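Local structure of similar to hydroxylamine oxidoreductase (Kuenenia stuttgartiensis, 6H5L) at residues E457-R462 and T496-E501; E385-D390 and A503-L508; Q379-V384 and P434-I439; N399-P404 and L447-N452. The protein is a multi-haem c-type cytochrome resembling hydroxylamine oxidoreductase, probably acting as a reductase that moves electrons through its haems in an anammox bacterium. One frame throughout, in Å; residues are numbered along the deposited sequence.

Contact 1: residues E457-R462 and T496-E501; sequences ENMYNR and TRIQAE
M459 reaches across to R497 and I498 and supplies most of the contact from its own helix. Its CG stands anti to the carbonyl carbon (chi1 -62°) and the chain beyond is extended. The methionine therefore runs out toward the other helix, and its SD comes 3.7 Å from R497 CB. The two side chains cross obliquely, and only the base of the arginine is touched, because its extended chain carries the guanidinium away from M459. Nearer the backbone, M459 CB packs on I498 CG1 at 3.7 Å. The far end of the isoleucine passes to the next residue, I498 CD1 lying 4.0 Å from Y460 CB and 3.8 Å from Y460 N. M459 CE ends beside E501 CB, 4.5 Å away. No hydrogen bond joins the two segments. The polar ends have partners outside them: Y460 OH probably Q381 OE1, and E501 the R504 of its own chain and R504 of a neighbouring subunit. The segment axes pass 9.5 Å apart at 161°, nearly antiparallel, with M459 and I498 in register. This is the apolar seam of an antiparallel helical hairpin, 455-476 against 480-513, within the long-helix bundle at the C-terminal end of the chain.

Contact 2: residues E385-D390 and A503-L508; sequences EDLIAD and ARLRRL
Where L387 and L505 face each other, helix 385-389 and helix 503-508 run nearly parallel, 20° between directions and 11.1 Å between axes. They are two members of the C-terminal helix bundle, met where helix 356-389 ends and helix 480-513 continues. At this spacing the leucines meet only through one methyl each, L387 CD1 to L505 CD1 at 4.2 Å. R506 spans the rest of the distance, its chain extended from CG to NE and bringing the guanidinium to D390, just past the end of the first helix. Both terminal nitrogens converge on one oxygen in an end-on salt bridge: R506 NH1 is 3.0 Å and R506 NH2 3.2 Å from D390 OD2. The oxygen lies in the guanidinium plane, but the carboxylate is turned 71° from it. NH1 meets OD2 on its anti side, NH2 nearly along the C-O bond. D386 offers CB to the same guanidinium edge, 3.9 Å from R506 NH2, while its carboxylate is engaged by K382. Both D390 and R506 are exposed, and solvent would probably soften the attraction. One guanidinium face is covered by a leucine methyl, L387 CD2 lying 3.9 Å from R506 NE.

Contact 3: residues Q379-V384 and P434-I439; sequences QAQKIV and PVVGPI
Q381 is the first residue of 379-384 to meet the loop 434-439, and it makes most of the contact. Its CG stands anti to the backbone N (chi1 -170°) and CD continues the extended chain (chi2 172°), which carries the amide toward the loop. It slides past V436 in the opposite direction, Q381 CG lying 3.9 Å from V436 CG1. The amide then arrives over the backbone: Q381 OE1 is 3.5 Å from G437 CA and equally 3.5 Å from P438 CD, and Q381 NE2 sits 3.6 Å from V436 O without a hydrogen bond. A side chain on G437 would run into this OE1, and the backbone angles there, with phi at 98°, suit glycine as well. Both amide ends have partners beyond the loop, OE1 probably the Y460 hydroxyl and NE2 the carboxylate of E385. An alanine in place of Q381 would probably leave Y460 OH and E385 without these partners and open a gap over G437 and P438. I383 turns instead to helix 480-513, packing on I498 and A502. V384 then adds a looser apolar touch, V384 CG1 to V436 CG1 at 4.4 Å. P438 lies about 10 Å from a haem c, measured from its side chain. The contact thus packs an irregular loop on a long helix of the C-terminal bundle, near a haem c.

Contact 4: residues N399-P404 and L447-N452; sequences NRDPYP and LQMQDN
A type II beta turn, M449 to N452, is pinned against the loop 399-404 by R400 and D401. D401 N donates to Q450 O at 3.1 Å, a nearly straight bond (173°). In return Q450 N reaches D401 OD2 at 3.1 Å, from above the carboxylate plane; that oxygen also pairs with R190. N452 ND2 donates to D401 O at 2.8 Å, again from above the carbonyl plane. R400 CG lies between the backbone N and carbonyl carbon (chi1 73°), and from there the extended chain crosses N452 at about a right angle. The guanidinium and amide planes stack 14° apart, with N452 OD1 over one guanidinium face, 3.5 Å from R400 NH2. R400 NH1 pairs with E457, and N452 OD1 accepts from Y443. An alanine at R400 would probably leave the N452 amide without its stacked partner and E457 without this ion pair. At the other end M449 CE packs on P404 CD at 3.6 Å. A water donates to N399 O and D451 OD2, tying the exposed edge. Since D451 N also binds Q499 of a neighbouring subunit, this is a beta turn clasped by an irregular loop at a subunit interface.

Overall arrangement
Contacts 1 and 3 are buried, contact 4 is partly so, and contact 2 lies at the surface. Helix 480-513 serves contacts 1 and 2, whose centres are 12 Å apart; helix 356-389 serves contacts 2 and 3. Chemistry follows place: contact 1 is apolar, contact 3 lays an amide on a loop backbone, contact 2 adds an ion pair to a leucine touch, and contact 4, between two loops, relies on hydrogen bonds. I388 of contact 2 packs on P434 and V436 of contact 3, while Y403 of contact 4 meets V435. E457 links contact 1 to contact 4. Neighbouring subunits touch all four contacts, contact 3 through Q379, so this end of the chain also takes part in assembly.

Contact 1: residues E457-R462 and T496-E501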
loop_
_atom_site.group_PDB
_atom_site.type_symbol
_atom_site.label_atom_id
_atom_site.label_comp_id
_atom_site.label_asym_id
_atom_site.label_seq_id
_atom_site.Cartn_x
_atom_site.Cartn_y
_atom_site.Cartn_z
ATOM N N GLU A 457 21.150 -55.821 -36.097
ATOM C CA GLU A 457 19.786 -55.837 -35.574
ATOM C C GLU A 457 19.536 -54.662 -34.634
ATOM O O GLU A 457 18.448 -54.070 -34.643
ATOM C CB GLU A 457 19.514 -57.165 -34.867
ATOM C CG GLU A 457 19.203 -58.312 -35.810
ATOM C CD GLU A 457 19.153 -59.646 -35.098
ATOM O OE1 GLU A 457 20.210 -60.092 -34.603
ATOM O OE2 GLU A 457 18.058 -60.242 -35.022
ATOM N N ASN A 458 20.532 -54.303 -33.822
ATOM C CA ASN A 458 20.396 -53.155 -32.937
ATOM C C ASN A 458 20.603 -51.832 -33.657
ATOM O O ASN A 458 20.103 -50.806 -33.189
ATOM C CB ASN A 458 21.379 -53.270 -31.775
ATOM C CG ASN A 458 20.736 -53.844 -30.524
ATOM O OD1 ASN A 458 19.621 -54.362 -30.573
ATOM N ND2 ASN A 458 21.433 -53.749 -29.397
ATOM N N MET A 459 21.326 -51.826 -34.778
ATOM C CA MET A 459 21.343 -50.638 -35.623
ATOM C C MET A 459 19.939 -50.311 -36.106
ATOM O O MET A 459 19.481 -49.168 -35.996
ATOM C CB MET A 459 22.274 -50.842 -36.819
ATOM C CG MET A 459 23.728 -51.076 -36.478
ATOM S SD MET A 459 24.710 -51.480 -37.940
ATOM C CE MET A 459 26.299 -51.832 -37.192
ATOM N N TYR A 460 19.242 -51.311 -36.651
ATOM C CA TYR A 460 17.864 -51.103 -37.080
ATOM C C TYR A 460 16.963 -50.768 -35.899
ATOM O O TYR A 460 16.068 -49.924 -36.012
ATOM C CB TYR A 460 17.347 -52.339 -37.816
ATOM C CG TYR A 460 15.874 -52.270 -38.142
ATOM C CD1 TYR A 460 15.352 -51.198 -38.852
ATOM C CD2 TYR A 460 15.006 -53.278 -37.744
ATOM C CE1 TYR A 460 14.004 -51.128 -39.152
ATOM C CE2 TYR A 460 13.659 -53.218 -38.042
ATOM C CZ TYR A 460 13.163 -52.140 -38.745
ATOM O OH TYR A 460 11.821 -52.074 -39.044
ATOM N N ASN A 461 17.186 -51.424 -34.756
ATOM C CA ASN A 461 16.399 -51.127 -33.563
ATOM C C ASN A 461 16.513 -49.655 -33.183
ATOM O O ASN A 461 15.512 -49.005 -32.863
ATOM C CB ASN A 461 16.843 -52.019 -32.405
ATOM C CG ASN A 461 16.270 -53.418 -32.493
ATOM O OD1 ASN A 461 15.263 -53.647 -33.162
ATOM N ND2 ASN A 461 16.905 -54.362 -31.808
ATOM N N ARG A 462 17.730 -49.109 -33.215
ATOM C CA ARG A 462 17.898 -47.687 -32.935
ATOM C C ARG A 462 17.253 -46.823 -34.010
ATOM O O ARG A 462 16.864 -45.682 -33.733
ATOM C CB ARG A 462 19.380 -47.348 -32.790
ATOM C CG ARG A 462 19.994 -47.794 -31.469
ATOM C CD ARG A 462 21.435 -47.328 -31.335
ATOM N NE ARG A 462 22.309 -47.972 -32.308
ATOM C CZ ARG A 462 22.893 -49.150 -32.119
ATOM N NH1 ARG A 462 22.695 -49.814 -30.988
ATOM N NH2 ARG A 462 23.676 -49.664 -33.058
ATOM N N THR A 496 23.153 -45.917 -43.181
ATOM C CA THR A 496 24.533 -46.007 -43.651
ATOM C C THR A 496 25.254 -47.179 -42.998
ATOM O O THR A 496 25.926 -47.966 -43.675
ATOM C CB THR A 496 25.274 -44.701 -43.364
ATOM O OG1 THR A 496 24.569 -43.608 -43.961
ATOM C CG2 THR A 496 26.686 -44.754 -43.927
ATOM N N ARG A 497 25.122 -47.313 -41.676
ATOM C CA ARG A 497 25.784 -48.403 -40.967
ATOM C C ARG A 497 25.198 -49.756 -41.354
ATOM O O ARG A 497 25.923 -50.754 -41.432
ATOM C CB ARG A 497 25.676 -48.193 -39.456
ATOM C CG ARG A 497 26.312 -46.912 -38.935
ATOM C CD ARG A 497 26.176 -46.836 -37.421
ATOM N NE ARG A 497 26.867 -45.686 -36.844
ATOM C CZ ARG A 497 26.270 -44.553 -36.489
ATOM N NH1 ARG A 497 24.962 -44.407 -36.652
ATOM N NH2 ARG A 497 26.983 -43.564 -35.968
ATOM N N ILE A 498 23.886 -49.808 -41.598
ATOM C CA ILE A 498 23.245 -51.072 -41.943
ATOM C C ILE A 498 23.701 -51.549 -43.316
ATOM O O ILE A 498 23.960 -52.741 -43.520
ATOM C CB ILE A 498 21.713 -50.930 -41.866
ATOM C CG1 ILE A 498 21.269 -50.753 -40.412
ATOM C CG2 ILE A 498 21.026 -52.133 -42.491
ATOM C CD1 ILE A 498 19.809 -50.402 -40.259
ATOM N N GLN A 499 23.818 -50.629 -44.278
ATOM C CA GLN A 499 24.266 -51.014 -45.612
ATOM C C GLN A 499 25.721 -51.464 -45.599
ATOM O O GLN A 499 26.077 -52.452 -46.253
ATOM C CB GLN A 499 24.071 -49.857 -46.591
ATOM C CG GLN A 499 22.619 -49.520 -46.878
ATOM C CD GLN A 499 22.471 -48.438 -47.928
ATOM O OE1 GLN A 499 23.459 -47.923 -48.450
ATOM N NE2 GLN A 499 21.230 -48.086 -48.244
ATOM N N ALA A 500 26.576 -50.748 -44.865
ATOM C CA ALA A 500 27.983 -51.129 -44.788
ATOM C C ALA A 500 28.148 -52.486 -44.121
ATOM O O ALA A 500 28.998 -53.287 -44.527
ATOM C CB ALA A 500 28.776 -50.060 -44.036
ATOM N N GLU A 501 27.339 -52.766 -43.098
ATOM C CA GLU A 501 27.420 -54.059 -42.427
ATOM C C GLU A 501 26.878 -55.174 -43.313
ATOM O O GLU A 501 27.443 -56.274 -43.348
ATOM C CB GLU A 501 26.667 -54.005 -41.097
ATOM C CG GLU A 501 26.696 -55.301 -40.299
ATOM C CD GLU A 501 28.051 -55.594 -39.677
ATOM O OE1 GLU A 501 28.989 -54.786 -39.851
ATOM O OE2 GLU A 501 28.173 -56.639 -39.004
#

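Contact 2: residues E385-D390 and A503-L508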
loop_
_atom_site.group_PDB
_atom_site.type_symbol
_atom_site.label_atom_id
_atom_site.label_comp_id
_atom_site.label_asym_id
_atom_site.label_seq_id
_atom_site.Cartn_x
_atom_site.Cartn_y
_atom_site.Cartn_z
ATOM N N GLU A 385 16.592 -58.465 -43.070
ATOM C CA GLU A 385 15.933 -59.754 -43.248
ATOM C C GLU A 385 16.484 -60.518 -44.446
ATOM O O GLU A 385 16.491 -61.753 -44.435
ATOM C CB GLU A 385 14.423 -59.558 -43.385
ATOM C CG GLU A 385 13.751 -59.093 -42.102
ATOM C CD GLU A 385 12.260 -58.881 -42.264
ATOM O OE1 GLU A 385 11.567 -58.720 -41.238
ATOM O OE2 GLU A 385 11.781 -58.876 -43.418
ATOM N N ASP A 386 16.945 -59.813 -45.481
ATOM C CA ASP A 386 17.560 -60.499 -46.614
ATOM C C ASP A 386 18.855 -61.186 -46.201
ATOM O O ASP A 386 19.153 -62.292 -46.663
ATOM C CB ASP A 386 17.812 -59.518 -47.757
ATOM C CG ASP A 386 16.532 -59.083 -48.442
ATOM O OD1 ASP A 386 15.449 -59.556 -48.037
ATOM O OD2 ASP A 386 16.612 -58.269 -49.386
ATOM N N LEU A 387 19.641 -60.542 -45.333
ATOM C CA LEU A 387 20.824 -61.193 -44.779
ATOM C C LEU A 387 20.448 -62.460 -44.023
ATOM O O LEU A 387 21.143 -63.478 -44.115
ATOM C CB LEU A 387 21.570 -60.229 -43.856
ATOM C CG LEU A 387 22.193 -58.977 -44.471
ATOM C CD1 LEU A 387 22.542 -57.979 -43.381
ATOM C CD2 LEU A 387 23.430 -59.336 -45.277
ATOM N N ILE A 388 19.350 -62.411 -43.265
ATOM C CA ILE A 388 18.894 -63.585 -42.526
ATOM C C ILE A 388 18.475 -64.686 -43.493
ATOM O O ILE A 388 18.870 -65.850 -43.347
ATOM C CB ILE A 388 17.751 -63.200 -41.570
ATOM C CG1 ILE A 388 18.266 -62.268 -40.468
ATOM C CG2 ILE A 388 17.108 -64.440 -40.972
ATOM C CD1 ILE A 388 17.174 -61.686 -39.590
ATOM N N ALA A 389 17.674 -64.330 -44.500
ATOM C CA ALA A 389 17.219 -65.314 -45.478
ATOM C C ALA A 389 18.390 -65.923 -46.239
ATOM O O ALA A 389 18.397 -67.126 -46.525
ATOM C CB ALA A 389 16.224 -64.671 -46.443
ATOM N N ASP A 390 19.392 -65.107 -46.573
ATOM C CA ASP A 390 20.608 -65.581 -47.223
ATOM C C ASP A 390 21.571 -66.264 -46.257
ATOM O O ASP A 390 22.662 -66.664 -46.676
ATOM C CB ASP A 390 21.317 -64.418 -47.929
ATOM C CG ASP A 390 20.471 -63.792 -49.027
ATOM O OD1 ASP A 390 19.545 -64.466 -49.524
ATOM O OD2 ASP A 390 20.733 -62.624 -49.390
ATOM N N ALA A 503 26.911 -55.162 -46.616
ATOM C CA ALA A 503 27.967 -55.375 -47.600
ATOM C C ALA A 503 29.183 -56.046 -46.978
ATOM O O ALA A 503 29.889 -56.798 -47.658
ATOM C CB ALA A 503 28.362 -54.046 -48.243
ATOM N N ARG A 504 29.439 -55.791 -45.693
ATOM C CA ARG A 504 30.562 -56.429 -45.014
ATOM C C ARG A 504 30.314 -57.919 -44.820
ATOM O O ARG A 504 31.228 -58.735 -44.989
ATOM C CB ARG A 504 30.808 -55.745 -43.672
ATOM C CG ARG A 504 32.237 -55.805 -43.172
ATOM C CD ARG A 504 32.624 -54.460 -42.588
ATOM N NE ARG A 504 31.577 -53.934 -41.717
ATOM C CZ ARG A 504 31.334 -52.639 -41.539
ATOM N NH1 ARG A 504 32.058 -51.732 -42.180
ATOM N NH2 ARG A 504 30.359 -52.251 -40.728
ATOM N N LEU A 505 29.083 -58.293 -44.463
ATOM C CA LEU A 505 28.769 -59.703 -44.257
ATOM C C LEU A 505 28.720 -60.470 -45.572
ATOM O O LEU A 505 29.071 -61.654 -45.608
ATOM C CB LEU A 505 27.443 -59.839 -43.510
ATOM C CG LEU A 505 27.462 -59.393 -42.047
ATOM C CD1 LEU A 505 26.052 -59.333 -41.484
ATOM C CD2 LEU A 505 28.332 -60.325 -41.218
ATOM N N ARG A 506 28.287 -59.822 -46.656
ATOM C CA ARG A 506 28.314 -60.480 -47.959
ATOM C C ARG A 506 29.739 -60.595 -48.484
ATOM O O ARG A 506 30.084 -61.576 -49.153
ATOM C CB ARG A 506 27.431 -59.721 -48.950
ATOM C CG ARG A 506 25.985 -59.613 -48.514
ATOM C CD ARG A 506 25.119 -58.922 -49.554
ATOM N NE ARG A 506 23.733 -58.828 -49.106
ATOM C CZ ARG A 506 22.841 -59.807 -49.225
ATOM N NH1 ARG A 506 23.189 -60.958 -49.783
ATOM N NH2 ARG A 506 21.602 -59.637 -48.784
ATOM N N ARG A 507 30.580 -59.600 -48.188
ATOM C CA ARG A 507 31.975 -59.647 -48.610
ATOM C C ARG A 507 32.726 -60.770 -47.905
ATOM O O ARG A 507 33.495 -61.504 -48.535
ATOM C CB ARG A 507 32.642 -58.299 -48.337
ATOM C CG ARG A 507 34.069 -58.187 -48.838
ATOM C CD ARG A 507 34.647 -56.824 -48.495
ATOM N NE ARG A 507 35.942 -56.588 -49.125
ATOM C CZ ARG A 507 36.647 -55.471 -48.973
ATOM N NH1 ARG A 507 36.182 -54.490 -48.211
ATOM N NH2 ARG A 507 37.816 -55.334 -49.582
ATOM N N LEU A 508 32.514 -60.916 -46.594
ATOM C CA LEU A 508 33.166 -61.989 -45.851
ATOM C C LEU A 508 32.712 -63.357 -46.341
ATOM O O LEU A 508 33.523 -64.282 -46.462
ATOM C CB LEU A 508 32.886 -61.837 -44.355
ATOM C CG LEU A 508 34.046 -61.354 -43.481
ATOM C CD1 LEU A 508 34.613 -60.036 -43.993
ATOM C CD2 LEU A 508 33.603 -61.219 -42.033
#

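Contact 3: residues Q379-V384 and P434-I439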
loop_
_atom_site.group_PDB
_atom_site.type_symbol
_atom_site.label_atom_id
_atom_site.label_comp_id
_atom_site.label_asym_id
_atom_site.label_seq_id
_atom_site.Cartn_x
_atom_site.Cartn_y
_atom_site.Cartn_z
ATOM N N GLN A 379 12.520 -50.114 -45.328
ATOM C CA GLN A 379 13.625 -50.396 -46.238
ATOM C C GLN A 379 14.832 -50.940 -45.486
ATOM O O GLN A 379 15.536 -51.827 -45.983
ATOM C CB GLN A 379 13.994 -49.133 -47.017
ATOM C CG GLN A 379 12.921 -48.680 -47.997
ATOM C CD GLN A 379 13.092 -47.237 -48.432
ATOM O OE1 GLN A 379 13.727 -46.438 -47.744
ATOM N NE2 GLN A 379 12.518 -46.894 -49.580
ATOM N N ALA A 380 15.089 -50.417 -44.285
ATOM C CA ALA A 380 16.192 -50.931 -43.479
ATOM C C ALA A 380 15.906 -52.345 -42.989
ATOM O O ALA A 380 16.814 -53.180 -42.925
ATOM C CB ALA A 380 16.460 -49.999 -42.298
ATOM N N GLN A 381 14.649 -52.631 -42.637
ATOM C CA GLN A 381 14.299 -53.974 -42.187
ATOM C C GLN A 381 14.405 -54.990 -43.319
ATOM O O GLN A 381 14.714 -56.161 -43.071
ATOM C CB GLN A 381 12.893 -53.981 -41.589
ATOM C CG GLN A 381 12.527 -55.277 -40.880
ATOM C CD GLN A 381 11.205 -55.190 -40.140
ATOM O OE1 GLN A 381 10.895 -54.176 -39.515
ATOM N NE2 GLN A 381 10.418 -56.256 -40.211
ATOM N N LYS A 382 14.155 -54.563 -44.560
ATOM C CA LYS A 382 14.323 -55.459 -45.701
ATOM C C LYS A 382 15.776 -55.895 -45.847
ATOM O O LYS A 382 16.056 -57.060 -46.152
ATOM C CB LYS A 382 13.837 -54.776 -46.979
ATOM C CG LYS A 382 13.864 -55.661 -48.217
ATOM C CD LYS A 382 12.854 -56.794 -48.106
ATOM C CE LYS A 382 12.667 -57.512 -49.434
ATOM N NZ LYS A 382 13.906 -58.201 -49.884
ATOM N N ILE A 383 16.713 -54.969 -45.631
ATOM C CA ILE A 383 18.132 -55.293 -45.749
ATOM C C ILE A 383 18.536 -56.314 -44.692
ATOM O O ILE A 383 19.251 -57.280 -44.981
ATOM C CB ILE A 383 18.976 -54.010 -45.646
ATOM C CG1 ILE A 383 18.695 -53.096 -46.843
ATOM C CG2 ILE A 383 20.452 -54.348 -45.542
ATOM C CD1 ILE A 383 19.262 -51.704 -46.693
ATOM N N VAL A 384 18.080 -56.117 -43.453
ATOM C CA VAL A 384 18.441 -57.028 -42.372
ATOM C C VAL A 384 17.843 -58.409 -42.609
ATOM O O VAL A 384 18.502 -59.432 -42.382
ATOM C CB VAL A 384 17.999 -56.447 -41.017
ATOM C CG1 VAL A 384 18.368 -57.395 -39.886
ATOM C CG2 VAL A 384 18.620 -55.076 -40.797
ATOM N N PRO A 434 15.400 -65.553 -35.324
ATOM C CA PRO A 434 15.405 -64.106 -35.100
ATOM C C PRO A 434 14.005 -63.515 -35.137
ATOM O O PRO A 434 13.114 -63.991 -35.843
ATOM C CB PRO A 434 16.253 -63.566 -36.263
ATOM C CG PRO A 434 16.917 -64.764 -36.871
ATOM C CD PRO A 434 15.978 -65.897 -36.633
ATOM N N VAL A 435 13.826 -62.454 -34.353
ATOM C CA VAL A 435 12.596 -61.670 -34.334
ATOM C C VAL A 435 12.999 -60.219 -34.555
ATOM O O VAL A 435 13.683 -59.627 -33.713
ATOM C CB VAL A 435 11.819 -61.832 -33.021
ATOM C CG1 VAL A 435 10.531 -61.035 -33.075
ATOM C CG2 VAL A 435 11.532 -63.302 -32.750
ATOM N N VAL A 436 12.576 -59.645 -35.680
ATOM C CA VAL A 436 13.096 -58.369 -36.156
ATOM C C VAL A 436 11.953 -57.388 -36.368
ATOM O O VAL A 436 10.909 -57.744 -36.926
ATOM C CB VAL A 436 13.898 -58.549 -37.462
ATOM C CG1 VAL A 436 14.355 -57.203 -37.998
ATOM C CG2 VAL A 436 15.082 -59.473 -37.239
ATOM N N GLY A 437 12.143 -56.154 -35.911
ATOM C CA GLY A 437 11.188 -55.070 -36.193
ATOM C C GLY A 437 10.166 -54.722 -35.135
ATOM O O GLY A 437 10.168 -55.315 -34.083
ATOM N N PRO A 438 9.196 -53.847 -35.461
ATOM C CA PRO A 438 8.221 -53.345 -34.536
ATOM C C PRO A 438 7.484 -54.308 -33.605
ATOM O O PRO A 438 6.950 -55.291 -33.958
ATOM C CB PRO A 438 7.204 -52.595 -35.395
ATOM C CG PRO A 438 7.662 -52.805 -36.783
ATOM C CD PRO A 438 9.138 -53.049 -36.645
ATOM N N ILE A 439 7.520 -53.833 -32.382
ATOM C CA ILE A 439 7.058 -54.295 -31.055
ATOM C C ILE A 439 7.887 -55.458 -30.540
ATOM O O ILE A 439 8.712 -55.180 -29.717
ATOM C CB ILE A 439 5.550 -54.535 -30.931
ATOM C CG1 ILE A 439 4.726 -53.564 -31.773
ATOM C CG2 ILE A 439 5.183 -54.458 -29.463
ATOM C CD1 ILE A 439 5.043 -52.130 -31.511
#

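Contact 4: residues N399-P404 and L447-N452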
loop_
_atom_site.group_PDB
_atom_site.type_symbol
_atom_site.label_atom_id
_atom_site.label_comp_id
_atom_site.label_asym_id
_atom_site.label_seq_id
_atom_site.Cartn_x
_atom_site.Cartn_y
_atom_site.Cartn_z
ATOM N N ASN A 399 23.697 -70.910 -33.389
ATOM C CA ASN A 399 24.865 -70.735 -32.531
ATOM C C ASN A 399 24.781 -69.449 -31.712
ATOM O O ASN A 399 25.779 -68.752 -31.512
ATOM C CB ASN A 399 26.148 -70.760 -33.357
ATOM C CG ASN A 399 26.399 -72.110 -33.999
ATOM O OD1 ASN A 399 26.101 -72.316 -35.175
ATOM N ND2 ASN A 399 26.944 -73.042 -33.225
ATOM N N ARG A 400 23.585 -69.119 -31.232
ATOM C CA ARG A 400 23.398 -67.976 -30.351
ATOM C C ARG A 400 22.193 -68.247 -29.462
ATOM O O ARG A 400 21.400 -69.158 -29.716
ATOM C CB ARG A 400 23.228 -66.672 -31.142
ATOM C CG ARG A 400 21.892 -66.518 -31.852
ATOM C CD ARG A 400 21.899 -65.275 -32.730
ATOM N NE ARG A 400 20.556 -64.768 -32.990
ATOM C CZ ARG A 400 20.302 -63.620 -33.610
ATOM N NH1 ARG A 400 21.303 -62.860 -34.034
ATOM N NH2 ARG A 400 19.050 -63.229 -33.805
ATOM N N ASP A 401 22.068 -67.443 -28.407
ATOM C CA ASP A 401 20.974 -67.617 -27.466
ATOM C C ASP A 401 19.629 -67.449 -28.173
ATOM O O ASP A 401 19.518 -66.698 -29.147
ATOM C CB ASP A 401 21.084 -66.613 -26.319
ATOM C CG ASP A 401 21.983 -67.098 -25.201
ATOM O OD1 ASP A 401 22.503 -68.229 -25.304
ATOM O OD2 ASP A 401 22.174 -66.345 -24.222
ATOM N N PRO A 402 18.593 -68.141 -27.705
ATOM C CA PRO A 402 17.268 -67.983 -28.319
ATOM C C PRO A 402 16.620 -66.656 -27.964
ATOM O O PRO A 402 17.223 -65.825 -27.276
ATOM C CB PRO A 402 16.477 -69.165 -27.744
ATOM C CG PRO A 402 17.123 -69.428 -26.427
ATOM C CD PRO A 402 18.588 -69.147 -26.628
ATOM N N TYR A 403 15.397 -66.449 -28.444
ATOM C CA TYR A 403 14.629 -65.276 -28.057
ATOM C C TYR A 403 14.488 -65.241 -26.535
ATOM O O TYR A 403 14.379 -66.297 -25.901
ATOM C CB TYR A 403 13.253 -65.307 -28.729
ATOM C CG TYR A 403 12.425 -64.052 -28.560
ATOM C CD1 TYR A 403 12.596 -62.963 -29.404
ATOM C CD2 TYR A 403 11.466 -63.962 -27.561
ATOM C CE1 TYR A 403 11.837 -61.815 -29.255
ATOM C CE2 TYR A 403 10.703 -62.819 -27.402
ATOM C CZ TYR A 403 10.892 -61.749 -28.252
ATOM O OH TYR A 403 10.135 -60.609 -28.099
ATOM N N PRO A 404 14.509 -64.058 -25.918
ATOM C CA PRO A 404 14.505 -63.990 -24.450
ATOM C C PRO A 404 13.309 -64.710 -23.840
ATOM O O PRO A 404 12.158 -64.475 -24.216
ATOM C CB PRO A 404 14.466 -62.482 -24.165
ATOM C CG PRO A 404 14.041 -61.843 -25.453
ATOM C CD PRO A 404 14.597 -62.721 -26.524
ATOM N N LEU A 447 18.251 -55.752 -23.574
ATOM C CA LEU A 447 19.079 -56.809 -23.013
ATOM C C LEU A 447 19.960 -57.403 -24.101
ATOM O O LEU A 447 19.526 -57.558 -25.246
ATOM C CB LEU A 447 18.211 -57.905 -22.379
ATOM C CG LEU A 447 18.901 -59.175 -21.882
ATOM C CD1 LEU A 447 19.876 -58.857 -20.762
ATOM C CD2 LEU A 447 17.867 -60.195 -21.430
ATOM N N GLN A 448 21.197 -57.729 -23.736
ATOM C CA GLN A 448 22.141 -58.381 -24.634
ATOM C C GLN A 448 22.422 -59.786 -24.121
ATOM O O GLN A 448 22.966 -59.955 -23.023
ATOM C CB GLN A 448 23.441 -57.584 -24.751
ATOM C CG GLN A 448 24.495 -58.267 -25.607
ATOM C CD GLN A 448 24.040 -58.474 -27.036
ATOM O OE1 GLN A 448 23.229 -57.711 -27.557
ATOM N NE2 GLN A 448 24.560 -59.514 -27.679
ATOM N N MET A 449 22.050 -60.783 -24.911
ATOM C CA MET A 449 22.303 -62.178 -24.601
ATOM C C MET A 449 23.516 -62.655 -25.400
ATOM O O MET A 449 24.228 -61.859 -26.021
ATOM C CB MET A 449 21.045 -63.003 -24.874
ATOM C CG MET A 449 19.879 -62.633 -23.970
ATOM S SD MET A 449 18.367 -63.519 -24.372
ATOM C CE MET A 449 18.115 -62.963 -26.054
ATOM N N GLN A 450 23.763 -63.962 -25.386
ATOM C CA GLN A 450 24.960 -64.518 -26.012
ATOM C C GLN A 450 24.842 -64.372 -27.524
ATOM O O GLN A 450 24.178 -65.170 -28.189
ATOM C CB GLN A 450 25.141 -65.976 -25.609
ATOM C CG GLN A 450 26.561 -66.489 -25.749
ATOM C CD GLN A 450 27.499 -65.876 -24.730
ATOM O OE1 GLN A 450 28.212 -64.917 -25.024
ATOM N NE2 GLN A 450 27.503 -66.429 -23.521
ATOM N N ASP A 451 25.492 -63.340 -28.069
ATOM C CA ASP A 451 25.484 -63.046 -29.503
ATOM C C ASP A 451 24.065 -62.862 -30.040
ATOM O O ASP A 451 23.776 -63.197 -31.193
ATOM C CB ASP A 451 26.229 -64.124 -30.295
ATOM C CG ASP A 451 27.717 -64.147 -29.988
ATOM O OD1 ASP A 451 28.331 -63.059 -29.935
ATOM O OD2 ASP A 451 28.271 -65.249 -29.790
ATOM N N ASN A 452 23.175 -62.323 -29.211
ATOM C CA ASN A 452 21.793 -62.069 -29.598
ATOM C C ASN A 452 21.284 -60.843 -28.849
ATOM O O ASN A 452 21.152 -60.882 -27.618
ATOM C CB ASN A 452 20.917 -63.292 -29.312
ATOM C CG ASN A 452 19.489 -63.124 -29.803
ATOM O OD1 ASN A 452 19.150 -62.137 -30.456
ATOM N ND2 ASN A 452 18.645 -64.102 -29.499
HETATM O O HOH W 1 26.679 -67.665 -29.359
#